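Local coordinates for Glyco_hydro_cc domain-containing protein (Cryptococcus neoformans, PDB 6UBC) that binds oligosaccharides, probably of the beta-1,3-glucan type, as a member of subgroup VII of glycoside hydrolase family GH128, at residues A236-G244 with L262-E273. Sequence-based numbering, arbitrary orientation.
Sequences ASAVNMLWG and LTTAPQYIIGFE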
ATOM      1  N   ALA A 236       7.239  10.264  11.377  1.00 29.52           N
ATOM      2  CA  ALA A 236       6.755   9.165  10.519  1.00 28.05           C
ATOM      3  C   ALA A 236       7.944   8.518   9.800  1.00 27.33           C
ATOM      4  O   ALA A 236       8.947   9.174   9.563  1.00 30.31           O
ATOM      5  CB  ALA A 236       5.753   9.726   9.534  1.00 29.29           C
ATOM      6  N   SER A 237       7.814   7.258   9.403  1.00 26.58           N
ATOM      7  CA  SER A 237       8.907   6.537   8.678  1.00 27.34           C
ATOM      8  C   SER A 237       8.669   6.567   7.156  1.00 25.48           C
ATOM      9  O   SER A 237       7.574   6.164   6.705  1.00 24.53           O
ATOM     10  CB  SER A 237       8.985   5.142   9.171  1.00 30.07           C
ATOM     11  OG  SER A 237       9.212   5.137  10.579  1.00 31.28           O
ATOM     12  N   ALA A 238       9.676   6.990   6.388  1.00 25.13           N
ATOM     13  CA  ALA A 238       9.730   6.784   4.925  1.00 24.52           C
ATOM     14  C   ALA A 238       9.731   5.303   4.635  1.00 25.55           C
ATOM     15  O   ALA A 238      10.566   4.564   5.213  1.00 26.08           O
ATOM     16  CB  ALA A 238      10.971   7.407   4.345  1.00 25.52           C
ATOM     17  N   VAL A 239       8.893   4.868   3.694  1.00 23.66           N
ATOM     18  CA  VAL A 239       8.858   3.457   3.267  1.00 22.77           C
ATOM     19  C   VAL A 239       9.365   3.412   1.836  1.00 21.55           C
ATOM     20  O   VAL A 239       8.895   4.180   0.982  1.00 21.95           O
ATOM     21  CB  VAL A 239       7.418   2.951   3.378  1.00 22.28           C
ATOM     22  CG1 VAL A 239       7.242   1.597   2.733  1.00 22.71           C
ATOM     23  CG2 VAL A 239       6.956   2.964   4.825  1.00 22.67           C
ATOM     24  N   ASN A 240      10.322   2.536   1.562  1.00 23.13           N
ATOM     25  CA  ASN A 240      10.918   2.385   0.220  1.00 23.33           C
ATOM     26  C   ASN A 240      10.034   1.447  -0.603  1.00 24.40           C
ATOM     27  O   ASN A 240       9.215   0.661  -0.055  1.00 23.56           O
ATOM     28  CB  ASN A 240      12.361   1.872   0.284  1.00 25.13           C
ATOM     29  CG  ASN A 240      13.294   2.784   1.046  1.00 26.74           C
ATOM     30  OD1 ASN A 240      13.330   2.717   2.266  1.00 28.35           O
ATOM     31  ND2 ASN A 240      14.026   3.666   0.363  1.00 27.83           N
ATOM     32  N   MET A 241      10.182   1.501  -1.909  1.00 22.89           N
ATOM     33  CA  MET A 241       9.337   0.667  -2.789  1.00 23.68           C
ATOM     34  C   MET A 241      10.045   0.345  -4.092  1.00 24.19           C
ATOM     35  O   MET A 241      10.823   1.181  -4.575  1.00 24.76           O
ATOM     36  CB  MET A 241       8.039   1.402  -3.125  1.00 22.87           C
ATOM     37  CG  MET A 241       7.155   0.668  -4.075  1.00 22.64           C
ATOM     38  SD  MET A 241       5.437   1.228  -3.924  1.00 23.26           S
ATOM     39  CE  MET A 241       4.687   0.237  -5.229  1.00 21.19           C
ATOM     40  N   LEU A 242       9.832  -0.883  -4.572  1.00 22.53           N
ATOM     41  CA  LEU A 242      10.165  -1.254  -5.975  1.00 23.32           C
ATOM     42  C   LEU A 242       8.866  -1.434  -6.742  1.00 22.34           C
ATOM     43  O   LEU A 242       8.181  -2.465  -6.560  1.00 21.67           O
ATOM     44  CB  LEU A 242      11.067  -2.493  -6.030  1.00 22.84           C
ATOM     45  CG  LEU A 242      11.467  -2.895  -7.440  1.00 25.92           C
ATOM     46  CD1 LEU A 242      12.082  -1.724  -8.202  1.00 24.97           C
ATOM     47  CD2 LEU A 242      12.388  -4.100  -7.451  1.00 26.51           C
ATOM     48  N   TRP A 243       8.538  -0.458  -7.588  1.00 24.10           N
ATOM     49  CA  TRP A 243       7.225  -0.411  -8.269  1.00 23.31           C
ATOM     50  C   TRP A 243       7.084  -1.561  -9.273  1.00 23.67           C
ATOM     51  O   TRP A 243       6.011  -2.251  -9.312  1.00 23.85           O
ATOM     52  CB  TRP A 243       7.087   0.952  -8.959  1.00 22.93           C
ATOM     53  CG  TRP A 243       5.778   1.238  -9.619  1.00 22.32           C
ATOM     54  CD1 TRP A 243       4.695   1.870  -9.108  1.00 23.00           C
ATOM     55  CD2 TRP A 243       5.410   0.857 -10.962  1.00 24.91           C
ATOM     56  NE1 TRP A 243       3.701   1.973 -10.047  1.00 24.82           N
ATOM     57  CE2 TRP A 243       4.107   1.349 -11.190  1.00 24.12           C
ATOM     58  CE3 TRP A 243       6.081   0.207 -11.995  1.00 27.73           C
ATOM     59  CZ2 TRP A 243       3.462   1.213 -12.407  1.00 25.24           C
ATOM     60  CZ3 TRP A 243       5.436   0.077 -13.213  1.00 28.84           C
ATOM     61  CH2 TRP A 243       4.139   0.554 -13.392  1.00 26.74           C
ATOM     62  N   GLY A 244       8.145  -1.812 -10.019  1.00 23.90           N
ATOM     63  CA  GLY A 244       8.081  -2.782 -11.111  1.00 23.04           C
ATOM     64  C   GLY A 244       9.438  -3.247 -11.606  1.00 25.41           C
ATOM     65  O   GLY A 244      10.444  -3.216 -10.862  1.00 26.51           O
ATOM     66  N   LEU A 262      20.339   1.848  -3.977  1.00 33.98           N
ATOM     67  CA  LEU A 262      20.257   2.031  -2.522  1.00 37.05           C
ATOM     68  C   LEU A 262      21.569   1.480  -1.934  1.00 39.09           C
ATOM     69  O   LEU A 262      22.067   0.462  -2.458  1.00 38.24           O
ATOM     70  CB  LEU A 262      19.004   1.331  -1.976  1.00 36.33           C
ATOM     71  CG  LEU A 262      17.681   1.967  -2.447  1.00 36.59           C
ATOM     72  CD1 LEU A 262      16.492   1.127  -1.980  1.00 39.04           C
ATOM     73  CD2 LEU A 262      17.552   3.389  -1.972  1.00 36.52           C
ATOM     74  N   THR A 263      22.110   2.189  -0.949  1.00 44.03           N
ATOM     75  CA  THR A 263      23.346   1.809  -0.213  1.00 48.28           C
ATOM     76  C   THR A 263      23.013   1.817   1.271  1.00 47.42           C
ATOM     77  O   THR A 263      23.828   1.419   2.071  1.00 49.28           O
ATOM     78  CB  THR A 263      24.531   2.714  -0.608  1.00 47.86           C
ATOM     79  OG1 THR A 263      24.219   4.101  -0.424  1.00 48.31           O
ATOM     80  CG2 THR A 263      24.966   2.477  -2.043  1.00 51.32           C
ATOM     81  N   THR A 264      21.815   2.213   1.627  1.00 44.17           N
ATOM     82  CA  THR A 264      21.409   2.284   3.038  1.00 43.26           C
ATOM     83  C   THR A 264      20.131   1.446   3.219  1.00 41.86           C
ATOM     84  O   THR A 264      19.199   1.551   2.408  1.00 41.38           O
ATOM     85  CB  THR A 264      21.381   3.781   3.370  1.00 48.87           C
ATOM     86  OG1 THR A 264      21.523   3.781   4.778  1.00 54.18           O
ATOM     87  CG2 THR A 264      20.121   4.494   2.933  1.00 47.00           C
ATOM     88  N   ALA A 265      20.107   0.572   4.202  1.00 39.18           N
ATOM     89  CA  ALA A 265      19.067  -0.451   4.328  1.00 38.15           C
ATOM     90  C   ALA A 265      17.724   0.219   4.645  1.00 37.31           C
ATOM     91  O   ALA A 265      17.546   0.888   5.662  1.00 34.42           O
ATOM     92  CB  ALA A 265      19.461  -1.454   5.360  1.00 39.22           C
ATOM     93  N   PRO A 266      16.688   0.028   3.811  1.00 32.00           N
ATOM     94  CA  PRO A 266      15.354   0.483   4.193  1.00 29.12           C
ATOM     95  C   PRO A 266      14.877  -0.105   5.529  1.00 30.30           C
ATOM     96  O   PRO A 266      15.265  -1.246   5.855  1.00 31.02           O
ATOM     97  CB  PRO A 266      14.519  -0.132   3.061  1.00 31.60           C
ATOM     98  CG  PRO A 266      15.421  -0.124   1.917  1.00 30.68           C
ATOM     99  CD  PRO A 266      16.734  -0.618   2.503  1.00 31.01           C
ATOM    100  N   GLN A 267      14.064   0.621   6.284  1.00 28.53           N
ATOM    101  CA  GLN A 267      13.235  -0.002   7.360  1.00 29.87           C
ATOM    102  C   GLN A 267      12.127  -0.875   6.762  1.00 29.18           C
ATOM    103  O   GLN A 267      11.943  -1.979   7.258  1.00 26.55           O
ATOM    104  CB  GLN A 267      12.608   1.011   8.299  1.00 31.74           C
ATOM    105  CG  GLN A 267      13.577   1.607   9.341  1.00 37.89           C
ATOM    106  CD  GLN A 267      12.757   2.304  10.403  1.00 44.77           C
ATOM    107  OE1 GLN A 267      12.603   1.800  11.509  1.00 48.97           O
ATOM    108  NE2 GLN A 267      12.072   3.378  10.013  1.00 48.58           N
ATOM    109  N   TYR A 268      11.500  -0.444   5.663  1.00 29.24           N
ATOM    110  CA  TYR A 268      10.350  -1.121   5.012  1.00 24.81           C
ATOM    111  C   TYR A 268      10.508  -1.081   3.490  1.00 25.98           C
ATOM    112  O   TYR A 268      10.872  -0.028   2.929  1.00 26.31           O
ATOM    113  CB  TYR A 268       9.047  -0.370   5.334  1.00 26.48           C
ATOM    114  CG  TYR A 268       8.809  -0.144   6.803  1.00 25.61           C
ATOM    115  CD1 TYR A 268       8.213  -1.119   7.593  1.00 26.77           C
ATOM    116  CD2 TYR A 268       9.320   0.968   7.445  1.00 27.27           C
ATOM    117  CE1 TYR A 268       8.052  -0.943   8.966  1.00 26.48           C
ATOM    118  CE2 TYR A 268       9.136   1.165   8.807  1.00 28.56           C
ATOM    119  CZ  TYR A 268       8.519   0.198   9.577  1.00 27.95           C
ATOM    120  OH  TYR A 268       8.396   0.404  10.942  1.00 28.22           O
ATOM    121  N   ILE A 269      10.150  -2.184   2.820  1.00 23.47           N
ATOM    122  CA  ILE A 269      10.134  -2.224   1.336  1.00 23.75           C
ATOM    123  C   ILE A 269       8.779  -2.727   0.893  1.00 24.23           C
ATOM    124  O   ILE A 269       8.431  -3.876   1.285  1.00 23.13           O
ATOM    125  CB  ILE A 269      11.223  -3.119   0.803  1.00 26.13           C
ATOM    126  CG1 ILE A 269      12.616  -2.635   1.196  1.00 25.87           C
ATOM    127  CG2 ILE A 269      11.084  -3.173  -0.699  1.00 25.61           C
ATOM    128  CD1 ILE A 269      13.671  -3.710   1.089  1.00 25.63           C
ATOM    129  N   ILE A 270       8.029  -1.890   0.181  1.00 22.58           N
ATOM    130  CA  ILE A 270       6.806  -2.360  -0.527  1.00 22.93           C
ATOM    131  C   ILE A 270       7.188  -2.936  -1.897  1.00 23.24           C
ATOM    132  O   ILE A 270       7.948  -2.312  -2.661  1.00 23.12           O
ATOM    133  CB  ILE A 270       5.804  -1.223  -0.627  1.00 22.03           C
ATOM    134  CG1 ILE A 270       5.366  -0.788   0.764  1.00 22.15           C
ATOM    135  CG2 ILE A 270       4.648  -1.626  -1.583  1.00 22.34           C
ATOM    136  CD1 ILE A 270       4.495   0.465   0.753  1.00 22.38           C
ATOM    137  N   GLY A 271       6.642  -4.104  -2.225  1.00 23.97           N
ATOM    138  CA  GLY A 271       6.808  -4.797  -3.495  1.00 22.98           C
ATOM    139  C   GLY A 271       5.928  -4.219  -4.597  1.00 22.95           C
ATOM    140  O   GLY A 271       5.244  -3.181  -4.419  1.00 22.09           O
ATOM    141  N   PHE A 272       5.909  -4.924  -5.710  1.00 21.23           N
ATOM    142  CA  PHE A 272       5.444  -4.374  -6.994  1.00 21.39           C
ATOM    143  C   PHE A 272       3.995  -3.911  -6.896  1.00 21.64           C
ATOM    144  O   PHE A 272       3.144  -4.562  -6.267  1.00 22.94           O
ATOM    145  CB  PHE A 272       5.582  -5.404  -8.103  1.00 22.16           C
ATOM    146  CG  PHE A 272       6.890  -6.148  -8.028  1.00 20.27           C
ATOM    147  CD1 PHE A 272       8.075  -5.477  -8.168  1.00 22.06           C
ATOM    148  CD2 PHE A 272       6.927  -7.510  -7.757  1.00 21.90           C
ATOM    149  CE1 PHE A 272       9.291  -6.149  -8.095  1.00 22.16           C
ATOM    150  CE2 PHE A 272       8.129  -8.200  -7.714  1.00 21.54           C
ATOM    151  CZ  PHE A 272       9.317  -7.512  -7.896  1.00 23.48           C
ATOM    152  N   GLU A 273       3.762  -2.808  -7.585  1.00 21.21           N
ATOM    153  CA  GLU A 273       2.422  -2.236  -7.721  1.00 20.90           C
ATOM    154  C   GLU A 273       1.578  -3.050  -8.695  1.00 22.32           C
ATOM    155  O   GLU A 273       1.817  -2.932  -9.895  1.00 23.13           O
ATOM    156  CB  GLU A 273       2.531  -0.811  -8.280  1.00 22.65           C
ATOM    157  CG  GLU A 273       1.196  -0.118  -8.387  1.00 22.42           C
ATOM    158  CD  GLU A 273       0.678   0.507  -7.114  1.00 23.72           C
ATOM    159  OE1 GLU A 273       1.428   0.530  -6.089  1.00 23.04           O
ATOM    160  OE2 GLU A 273      -0.509   0.989  -7.197  1.00 25.58           O
TER
HETATM  161  O   HOH W   1      12.080   2.351   4.682  1.00 26.66           O
HETATM  162  O   HOH W   2      12.203   4.656   7.441  1.00 29.65           O
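Asn240 meets the 262-273 segment through both its backbone and its side chain. Its N donates to Tyr268 O (3.0 Å), and its O receives Ile270 N in a nearly straight bond (2.8 Å, 165°), the alternation expected of parallel strands. Leu242 N continues the ladder to Ile270 O. With CG beside its own backbone N (chi1 -60°), the Asn240 amide comes up against the CB-CG side of the Pro266 ring, the two side chains crossing at about a right angle, with OD1 3.2 Å from Pro266 CB. A water that accepts the N-H of Tyr268 sits 2.7 Å from Asn240 OD1 and as near to Ala238 O, linking the strands, while ND2 donates to Ala227 O.

On the other face of the sheet, Ile270 fills the angle between Val239 and Met241: its CD1 lies 3.6 Å from Val239 CG1, and its CG2 branch touches Met241 SD at 3.8 Å. With CG anti to its backbone N (chi1 177°) and the chain extended beyond it, Met241 reaches past Ile270, its CE 3.4 Å from Glu273 OE1.

Beyond the regular pairing, Glu273 N is held by a lone pair of Trp243 O, and Glu273 CB sits over one face of the Trp243 indole, 3.7 Å from the centroid of its five-membered ring. Arg255 makes a cation-pi contact with this indole. Together with helix 250-260, the strands 237-241 and 268-270 form a beta-alpha-beta unit, the repeating element of the (beta/alpha)8 barrel known for GH128 proteins.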